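Local coordinates for RagB/SusD domain protein (Flavobacterium johnsoniae, PDB 5J5U), which binds chitin as a SusD-like protein of a polysaccharide utilization locus, probably at the outer membrane where it would help capture chitin chains for uptake, at residues H334-Y337 with S338-Q341; A354-A357 with A358-Y361; E399-Q402 with I403-L407. All blocks are in the same frame, centred on the assembly; numbering follows the deposited sequence.

Contact 1. Residues H334-Y337 with S338-Q341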
loop_
_atom_site.group_PDB
_atom_site.type_symbol
_atom_site.label_atom_id
_atom_site.label_comp_id
_atom_site.label_asym_id
_atom_site.label_seq_id
_atom_site.Cartn_x
_atom_site.Cartn_y
_atom_site.Cartn_z
ATOM N N HIS A 334 -3.926 -5.722 3.979
ATOM C CA HIS A 334 -3.654 -4.331 4.370
ATOM C C HIS A 334 -2.263 -4.083 4.970
ATOM O O HIS A 334 -1.560 -3.149 4.572
ATOM C CB HIS A 334 -4.702 -3.854 5.377
ATOM C CG HIS A 334 -6.055 -3.644 4.783
ATOM N ND1 HIS A 334 -6.331 -2.612 3.912
ATOM C CD2 HIS A 334 -7.212 -4.329 4.935
ATOM C CE1 HIS A 334 -7.600 -2.670 3.554
ATOM N NE2 HIS A 334 -8.157 -3.705 4.159
ATOM N N VAL A 335 -1.903 -4.881 5.973
ATOM C CA VAL A 335 -0.617 -4.773 6.653
ATOM C C VAL A 335 -0.062 -6.175 6.866
ATOM O O VAL A 335 -0.814 -7.098 7.184
ATOM C CB VAL A 335 -0.725 -4.043 8.011
ATOM C CG1 VAL A 335 0.649 -3.613 8.471
ATOM C CG2 VAL A 335 -1.710 -2.833 7.939
ATOM N N SER A 336 1.246 -6.342 6.720
ATOM C CA SER A 336 1.781 -7.689 6.638
ATOM C C SER A 336 2.964 -7.936 7.559
ATOM O O SER A 336 3.620 -6.995 8.020
ATOM C CB SER A 336 2.193 -7.993 5.199
ATOM O OG SER A 336 3.365 -7.282 4.851
ATOM N N TYR A 337 3.217 -9.216 7.826
ATOM C CA TYR A 337 4.370 -9.632 8.619
ATOM C C TYR A 337 5.651 -9.424 7.813
ATOM O O TYR A 337 6.690 -8.974 8.331
ATOM C CB TYR A 337 4.232 -11.100 9.040
ATOM C CG TYR A 337 5.455 -11.639 9.757
ATOM C CD1 TYR A 337 5.846 -11.114 10.979
ATOM C CD2 TYR A 337 6.207 -12.671 9.220
ATOM C CE1 TYR A 337 6.951 -11.589 11.642
ATOM C CE2 TYR A 337 7.326 -13.162 9.885
ATOM C CZ TYR A 337 7.687 -12.610 11.097
ATOM O OH TYR A 337 8.790 -13.069 11.776
ATOM N N SER A 338 5.555 -9.723 6.522
ATOM C CA SER A 338 6.654 -9.483 5.602
ATOM C C SER A 338 7.086 -8.021 5.685
ATOM O O SER A 338 8.270 -7.719 5.850
ATOM C CB SER A 338 6.253 -9.850 4.171
ATOM O OG SER A 338 7.250 -9.445 3.244
ATOM N N GLU A 339 6.113 -7.117 5.588
ATOM C CA GLU A 339 6.392 -5.684 5.708
ATOM C C GLU A 339 7.112 -5.336 7.018
ATOM O O GLU A 339 8.123 -4.654 6.992
ATOM C CB GLU A 339 5.092 -4.872 5.592
ATOM C CG GLU A 339 5.169 -3.505 6.237
ATOM C CD GLU A 339 3.883 -2.719 6.100
ATOM O OE1 GLU A 339 2.831 -3.360 5.874
ATOM O OE2 GLU A 339 3.928 -1.468 6.237
ATOM N N SER A 340 6.590 -5.802 8.151
ATOM C CA SER A 340 7.168 -5.458 9.454
ATOM C C SER A 340 8.609 -5.927 9.535
ATOM O O SER A 340 9.468 -5.217 10.057
ATOM C CB SER A 340 6.353 -6.057 10.611
ATOM O OG SER A 340 6.415 -7.475 10.635
ATOM N N GLN A 341 8.883 -7.110 8.990
ATOM C CA GLN A 341 10.244 -7.639 9.045
ATOM C C GLN A 341 11.181 -6.870 8.118
ATOM O O GLN A 341 12.349 -6.657 8.442
ATOM C CB GLN A 341 10.262 -9.133 8.692
ATOM C CG GLN A 341 9.520 -10.014 9.687
ATOM C CD GLN A 341 9.911 -9.697 11.120
ATOM O OE1 GLN A 341 10.976 -10.098 11.579
ATOM N NE2 GLN A 341 9.050 -8.973 11.831
HETATM O O HOH W 1 2.251 -5.091 3.781
#
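Ser336 and Glu339 form a capping box at the start of helix 337-349. Ser336 is the N-cap. Its OG accepts a hydrogen bond from the backbone N of Glu339 at 2.8 Å. With chi1 at 72°, OG sits between its own backbone N and carbonyl carbon, and from there it faces Glu339 N. The return bond of the box, from Ser336 N to Glu339 OE1, is weak at 3.5 Å. Here the contact is looser, and water 1 joins the two residues, bound to Ser336 OG and donating to Glu339 OE1. Val335 CG1 packs against the same carboxylate oxygen.

The tighter part is on the other side of the same first turn, around Tyr337 O. This oxygen is gripped by two donors, Gln341 N at 3.0 Å and Ser340 OG at 2.8 Å. Gln341 NE2 in turn donates to Ser340 OG, nearly in the plane of its own amide. The bent Gln341 chain lies over one face of the Tyr337 ring. Its CG sits 3.7 Å from the ring centroid in a CH-pi contact, and the amide is only 15° from parallel to the ring. Tyr337 itself is partly exposed, while its partners are buried.

Other parts of the fold enclose the cap. Glu339 OE2 makes a salt bridge with Arg191 of helix 178-195, and Tyr411 also bonds to it. Ser338 OG bonds to Thr410 and to Gly364 O of helix 357-371. The contact thus lies where strand 332-335, paired antiparallel with strand 224-226, runs into helix 337-349.

Contact 2. Residues A354-A357 with A358-Y361; sequences AGSA and ADFY
Ser356 and Phe360 meet at the start of helix 357-371, where Ser356 is the N-cap. Phe360 N donates to Ser356 O at 3.3 Å in an almost straight bond, 178° at the hydrogen. Asp359 N makes a weak bond to the same oxygen. The next backbone bond runs from Tyr361 N to Ala357 O at 2.9 Å.

The Phe360 side chain folds back along the chain that leads into the helix. Its CB lies 3.6 Å from Ala357 O. With chi1 at -82°, CG lies beside the backbone N, and the ring is carried back toward the loop before the helix. CG passes Ser356 O, and CD2 comes closer to that oxygen, at 3.4 Å. Farther out, CE2 has Ala354 O near the ring plane, at the edge, 4.1 Å away. Gly355 CA lies obliquely to the ring, and a side chain there would crowd CE2. The ring also touches Gln341, Leu344 and Ala345 of helix 337-349. Cutting this ring back to an alanine is likely to open a gap between the loop and helix 337-349 and leave Ser356 O and the loop backbone without their aromatic neighbour.

On the surface side, Ser356 OG donates a weak bond to Asp359 OD2 at 3.1 Å. The serine CB is equally near this oxygen.

The chemistry is therefore mixed. Backbone bonds start the helix, the serine and the exposed aspartate add one weak polar tie, and the phenylalanine packs against helix 337-349. The aspartate charge near the N-terminal end would be expected to interact favourably with the helix dipole.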
loop_
_atom_site.group_PDB
_atom_site.type_symbol
_atom_site.label_atom_id
_atom_site.label_comp_id
_atom_site.label_asym_id
_atom_site.label_seq_id
_atom_site.Cartn_x
_atom_site.Cartn_y
_atom_site.Cartn_z
ATOM N N ALA A 354 17.656 -3.147 17.782
ATOM C CA ALA A 354 18.672 -4.163 18.067
ATOM C C ALA A 354 18.526 -5.414 17.210
ATOM O O ALA A 354 17.473 -6.051 17.183
ATOM C CB ALA A 354 18.633 -4.542 19.548
ATOM N N GLY A 355 19.591 -5.776 16.506
ATOM C CA GLY A 355 19.588 -7.036 15.789
ATOM C C GLY A 355 20.338 -7.022 14.479
ATOM O O GLY A 355 20.970 -6.031 14.125
ATOM N N SER A 356 20.259 -8.141 13.767
ATOM C CA SER A 356 20.872 -8.285 12.454
ATOM C C SER A 356 19.915 -7.903 11.323
ATOM O O SER A 356 18.822 -8.474 11.193
ATOM C CB SER A 356 21.349 -9.714 12.244
ATOM O OG SER A 356 21.694 -9.925 10.885
ATOM N N ALA A 357 20.337 -6.947 10.503
ATOM C CA ALA A 357 19.537 -6.528 9.355
ATOM C C ALA A 357 19.274 -7.712 8.415
ATOM O O ALA A 357 18.153 -7.901 7.945
ATOM C CB ALA A 357 20.235 -5.384 8.614
ATOM N N ALA A 358 20.305 -8.526 8.197
ATOM C CA ALA A 358 20.253 -9.679 7.294
ATOM C C ALA A 358 19.197 -10.702 7.708
ATOM O O ALA A 358 18.500 -11.271 6.852
ATOM C CB ALA A 358 21.625 -10.346 7.208
ATOM N N ASP A 359 19.056 -10.919 9.014
ATOM C CA ASP A 359 18.124 -11.923 9.507
ATOM C C ASP A 359 16.670 -11.445 9.390
ATOM O O ASP A 359 15.779 -12.191 8.953
ATOM C CB ASP A 359 18.454 -12.249 10.967
ATOM C CG ASP A 359 19.711 -13.102 11.112
ATOM O OD1 ASP A 359 19.788 -14.191 10.496
ATOM O OD2 ASP A 359 20.642 -12.662 11.823
ATOM N N PHE A 360 16.448 -10.181 9.741
ATOM C CA PHE A 360 15.161 -9.527 9.523
ATOM C C PHE A 360 14.762 -9.577 8.041
ATOM O O PHE A 360 13.634 -9.896 7.697
ATOM C CB PHE A 360 15.220 -8.067 9.980
ATOM C CG PHE A 360 15.036 -7.866 11.462
ATOM C CD1 PHE A 360 13.961 -8.439 12.130
ATOM C CD2 PHE A 360 15.921 -7.065 12.179
ATOM C CE1 PHE A 360 13.775 -8.234 13.485
ATOM C CE2 PHE A 360 15.744 -6.853 13.531
ATOM C CZ PHE A 360 14.670 -7.445 14.189
ATOM N N TYR A 361 15.723 -9.273 7.178
ATOM C CA TYR A 361 15.527 -9.298 5.737
ATOM C C TYR A 361 15.081 -10.680 5.262
ATOM O O TYR A 361 14.098 -10.804 4.507
ATOM C CB TYR A 361 16.817 -8.884 5.044
ATOM C CG TYR A 361 16.751 -8.851 3.539
ATOM C CD1 TYR A 361 16.115 -7.810 2.872
ATOM C CD2 TYR A 361 17.375 -9.837 2.776
ATOM C CE1 TYR A 361 16.075 -7.771 1.489
ATOM C CE2 TYR A 361 17.343 -9.809 1.403
ATOM C CZ TYR A 361 16.692 -8.781 0.758
ATOM O OH TYR A 361 16.673 -8.765 -0.620
#

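Contact 3. Residues E399-Q402 with I403-L407; sequences EKEQ and IGTQL
Residues 399-407 run as regular alpha-helix, with Ile403 N bonding to Glu399 O at 2.8 Å and Gly404, Thr405 and Gln406 repeating the i to i-4 pattern. Thr405 adds a side-chain bond. Its OG1 donates to Glu401 O at 2.5 Å, shorter than a normal hydrogen bond, and the exact length is doubtful. A chi1 of -50° places OG1 beside the backbone N, which turns the hydroxyl back toward the preceding turn. Thr405 N also donates to Glu401 O, at 3.0 Å. The two donors approach that oxygen from opposite faces of its carbonyl plane.

Ile403 CG1 is 3.1 Å from Glu399 O, and CD1 follows at 3.6 Å from the same oxygen. Gln406 bends at chi2, and its CG rests 3.2 Å from Gln402 O.

Gln402 bonds to Pro393 O and Ala395 N in the preceding loop, and Gln406 OE1 accepts from Arg275. Ile403 packs on Ala345 of helix 337-349 and on Tyr361 of helix 357-371, and Thr405 touches Tyr267 of helix 262-270. Across this turn, then, the polar links are backbone N-H to carbonyl bonds, with one hydroxyl added, and the threonine hydroxyl most likely gives its proton to a carbonyl of its own helix.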
loop_
_atom_site.group_PDB
_atom_site.type_symbol
_atom_site.label_atom_id
_atom_site.label_comp_id
_atom_site.label_asym_id
_atom_site.label_seq_id
_atom_site.Cartn_x
_atom_site.Cartn_y
_atom_site.Cartn_z
ATOM N N GLU A 399 21.924 -2.484 0.873
ATOM C CA GLU A 399 20.848 -2.841 1.805
ATOM C C GLU A 399 19.554 -2.109 1.472
ATOM O O GLU A 399 18.509 -2.723 1.342
ATOM C CB GLU A 399 21.250 -2.546 3.256
ATOM C CG GLU A 399 22.377 -3.407 3.790
ATOM C CD GLU A 399 23.754 -2.820 3.524
ATOM O OE1 GLU A 399 23.960 -2.241 2.442
ATOM O OE2 GLU A 399 24.629 -2.927 4.408
ATOM N N LYS A 400 19.635 -0.795 1.351
ATOM C CA LYS A 400 18.468 0.029 1.067
ATOM C C LYS A 400 17.818 -0.324 -0.278
ATOM O O LYS A 400 16.585 -0.354 -0.391
ATOM C CB LYS A 400 18.861 1.512 1.125
ATOM C CG LYS A 400 19.160 1.978 2.560
ATOM C CD LYS A 400 19.468 3.460 2.623
ATOM C CE LYS A 400 19.521 3.967 4.057
ATOM N NZ LYS A 400 19.873 5.410 4.086
ATOM N N GLU A 401 18.639 -0.604 -1.286
ATOM C CA GLU A 401 18.126 -0.998 -2.591
ATOM C C GLU A 401 17.360 -2.308 -2.513
ATOM O O GLU A 401 16.232 -2.428 -3.028
ATOM C CB GLU A 401 19.268 -1.129 -3.596
ATOM C CG GLU A 401 18.818 -1.603 -4.961
ATOM C CD GLU A 401 19.951 -1.658 -5.961
ATOM O OE1 GLU A 401 21.089 -1.321 -5.586
ATOM O OE2 GLU A 401 19.706 -2.059 -7.117
ATOM N N GLN A 402 17.966 -3.266 -1.816
ATOM C CA GLN A 402 17.408 -4.607 -1.662
ATOM C C GLN A 402 16.122 -4.596 -0.841
ATOM O O GLN A 402 15.150 -5.284 -1.185
ATOM C CB GLN A 402 18.442 -5.537 -1.012
ATOM C CG GLN A 402 19.559 -5.932 -1.947
ATOM C CD GLN A 402 20.667 -6.729 -1.264
ATOM O OE1 GLN A 402 21.665 -6.170 -0.809
ATOM N NE2 GLN A 402 20.500 -8.046 -1.215
ATOM N N ILE A 403 16.123 -3.793 0.226
ATOM C CA ILE A 403 14.985 -3.678 1.143
ATOM C C ILE A 403 13.798 -2.975 0.472
ATOM O O ILE A 403 12.645 -3.416 0.594
ATOM C CB ILE A 403 15.382 -2.911 2.444
ATOM C CG1 ILE A 403 16.351 -3.746 3.277
ATOM C CG2 ILE A 403 14.149 -2.582 3.297
ATOM C CD1 ILE A 403 16.858 -3.041 4.488
ATOM N N GLY A 404 14.096 -1.887 -0.232
ATOM C CA GLY A 404 13.091 -1.170 -0.997
ATOM C C GLY A 404 12.447 -2.043 -2.057
ATOM O O GLY A 404 11.217 -2.053 -2.191
ATOM N N THR A 405 13.278 -2.791 -2.788
ATOM C CA THR A 405 12.791 -3.677 -3.842
ATOM C C THR A 405 11.899 -4.784 -3.272
ATOM O O THR A 405 10.801 -5.089 -3.811
ATOM C CB THR A 405 13.971 -4.293 -4.618
ATOM O OG1 THR A 405 14.879 -3.254 -5.004
ATOM C CG2 THR A 405 13.487 -5.032 -5.863
ATOM N N GLN A 406 12.345 -5.372 -2.164
ATOM C CA GLN A 406 11.542 -6.405 -1.524
ATOM C C GLN A 406 10.196 -5.846 -1.021
ATOM O O GLN A 406 9.157 -6.475 -1.196
ATOM C CB GLN A 406 12.315 -7.067 -0.373
ATOM C CG GLN A 406 13.420 -7.985 -0.838
ATOM C CD GLN A 406 12.922 -9.094 -1.748
ATOM O OE1 GLN A 406 11.780 -9.552 -1.638
ATOM N NE2 GLN A 406 13.773 -9.516 -2.672
ATOM N N LEU A 407 10.213 -4.677 -0.385
ATOM C CA LEU A 407 8.960 -4.060 0.065
ATOM C C LEU A 407 8.027 -3.765 -1.118
ATOM O O LEU A 407 6.823 -3.958 -1.051
ATOM C CB LEU A 407 9.244 -2.763 0.840
ATOM C CG LEU A 407 9.654 -2.910 2.307
ATOM C CD1 LEU A 407 10.384 -1.662 2.778
ATOM C CD2 LEU A 407 8.448 -3.188 3.182
#

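How the contacts relate
The three contacts follow one another in the chain: contacts 1 and 2 sit at the starts of helices 337-349 and 357-371, and contact 3 lies within helix 399-410. Contacts 1 and 2 have centres about 15 Å apart and meet where Gln341 OE1 packs 3.5 Å from Phe360 CD1. Contacts 2 and 3 are about 13 Å apart at their centres. Tyr361 joins them, with its OH 3.4 Å from Gln406 CG and its ring beside Ile403. Contacts 1 and 3, about 14 Å apart, touch more lightly through Glu339 O and Leu407 CD2 at 4.1 Å. Contact 1 is buried, contact 3 partly so, and contact 2 lies at the surface.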